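Local coordinates for ESX-5 secretion-associated protein EspG5 (Mycobacterium marinum, PDB 6VJ5) that serves as a cytoplasmic chaperone specific for cognate PE/PPE proteins, preventing aggregation of their dimers, and is required for secretion of LipY and PE31/PPE18, at residues S145-I150 with T284-L289. Numbering follows the deposited sequence.
Sequences SDSASI and TVLDTL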
# COMPACT_ATOMS: atom_id res chain seq x y z
N SER C 145 -3.46 8.82 -36.03
CA SER C 145 -4.20 9.84 -36.75
C SER C 145 -5.71 9.58 -36.67
O SER C 145 -6.43 10.32 -35.99
CB SER C 145 -3.73 9.90 -38.20
OG SER C 145 -3.74 8.61 -38.79
N ASP C 146 -6.19 8.54 -37.33
CA ASP C 146 -7.61 8.22 -37.37
C ASP C 146 -7.83 6.80 -36.86
O ASP C 146 -6.89 6.11 -36.44
CB ASP C 146 -8.17 8.39 -38.79
CG ASP C 146 -7.36 7.62 -39.82
OD1 ASP C 146 -6.49 6.81 -39.44
OD2 ASP C 146 -7.60 7.83 -41.03
N SER C 147 -9.09 6.37 -36.89
CA SER C 147 -9.40 5.00 -36.48
C SER C 147 -8.54 4.00 -37.24
O SER C 147 -8.11 2.99 -36.69
CB SER C 147 -10.89 4.73 -36.72
OG SER C 147 -11.66 5.85 -36.32
N ALA C 148 -8.25 4.30 -38.51
CA ALA C 148 -7.49 3.36 -39.34
C ALA C 148 -6.08 3.14 -38.79
O ALA C 148 -5.59 2.00 -38.77
CB ALA C 148 -7.43 3.86 -40.78
N SER C 149 -5.42 4.21 -38.35
CA SER C 149 -4.08 4.06 -37.79
C SER C 149 -4.10 3.15 -36.57
O SER C 149 -3.23 2.29 -36.41
CB SER C 149 -3.50 5.43 -37.43
OG SER C 149 -4.44 6.23 -36.75
N ILE C 150 -5.10 3.31 -35.70
CA ILE C 150 -5.24 2.42 -34.55
C ILE C 150 -5.50 1.00 -35.02
O ILE C 150 -4.85 0.05 -34.57
CB ILE C 150 -6.36 2.93 -33.63
CG1 ILE C 150 -6.06 4.35 -33.14
CG2 ILE C 150 -6.53 2.00 -32.43
CD1 ILE C 150 -7.19 4.99 -32.36
N THR C 284 -16.04 2.13 -33.99
CA THR C 284 -17.25 1.96 -33.19
C THR C 284 -16.94 1.97 -31.71
O THR C 284 -17.77 2.41 -30.90
CB THR C 284 -17.94 0.66 -33.58
OG1 THR C 284 -18.33 0.70 -34.96
CG2 THR C 284 -19.17 0.44 -32.72
N VAL C 285 -15.76 1.48 -31.33
CA VAL C 285 -15.31 1.59 -29.94
C VAL C 285 -15.15 3.06 -29.57
O VAL C 285 -15.67 3.52 -28.55
CB VAL C 285 -14.00 0.82 -29.75
CG1 VAL C 285 -13.37 1.17 -28.42
CG2 VAL C 285 -14.24 -0.68 -29.87
N LEU C 286 -14.44 3.81 -30.41
CA LEU C 286 -14.13 5.20 -30.08
C LEU C 286 -15.38 6.08 -30.11
O LEU C 286 -15.45 7.06 -29.37
CB LEU C 286 -13.08 5.74 -31.05
CG LEU C 286 -11.73 5.03 -31.01
CD1 LEU C 286 -10.80 5.54 -32.10
CD2 LEU C 286 -11.09 5.19 -29.63
N ASP C 287 -16.36 5.74 -30.95
CA ASP C 287 -17.57 6.55 -31.02
C ASP C 287 -18.56 6.23 -29.91
O ASP C 287 -19.57 6.92 -29.79
CB ASP C 287 -18.23 6.38 -32.39
CG ASP C 287 -17.39 6.96 -33.52
OD1 ASP C 287 -16.54 7.83 -33.23
OD2 ASP C 287 -17.58 6.55 -34.68
N THR C 288 -18.28 5.21 -29.10
CA THR C 288 -19.10 4.90 -27.93
C THR C 288 -18.50 5.44 -26.64
O THR C 288 -19.01 5.13 -25.55
CB THR C 288 -19.31 3.39 -27.80
OG1 THR C 288 -18.05 2.71 -27.77
CG2 THR C 288 -20.15 2.86 -28.96
N LEU C 289 -17.42 6.21 -26.73
CA LEU C 289 -16.88 6.87 -25.55
C LEU C 289 -17.88 7.88 -25.01
O LEU C 289 -18.66 8.47 -25.76
CB LEU C 289 -15.56 7.56 -25.89
CG LEU C 289 -14.37 6.62 -26.05
CD1 LEU C 289 -13.24 7.31 -26.78
CD2 LEU C 289 -13.92 6.14 -24.68
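Ile150 and Leu286 meet tip to tip, CD1 of Ile150 lying 3.7 Å from CD1 of Leu286, and these two side chains supply most of a small, buried contact. The Ile150 branch gets there because CG1 stands anti to the carbonyl carbon (chi1 -59°) and the chain beyond it is fully extended. Ser147, one turn earlier, adds a looser touch, its OG 4.3 Å from the same Leu286 CD1. Both helices rest on the sheet here: Val85 touches Ile150 as well as Leu286, while Trp294, from a loop, touches both Ser147 and Leu286.

Local polar bonds shape the backbone on both sides. Asp146 is the N-cap of helix 147-159, its OD1 accepting from Ser149 N at 3.0 Å, and Ser145 N gives a bond to Ser149 OG. On the partner side Leu286 to Leu289 form a type I beta turn; Val285 O is gripped by two donors of Thr288, OG1 at 2.6 Å and N at 3.2 Å, on one face of its carbonyl plane. The whole exemplifies the N-capped start of helix 147-159 packed against the last part of helix 275-286 and the turn after it, two helices lying over the central antiparallel sheet of the EspG fold.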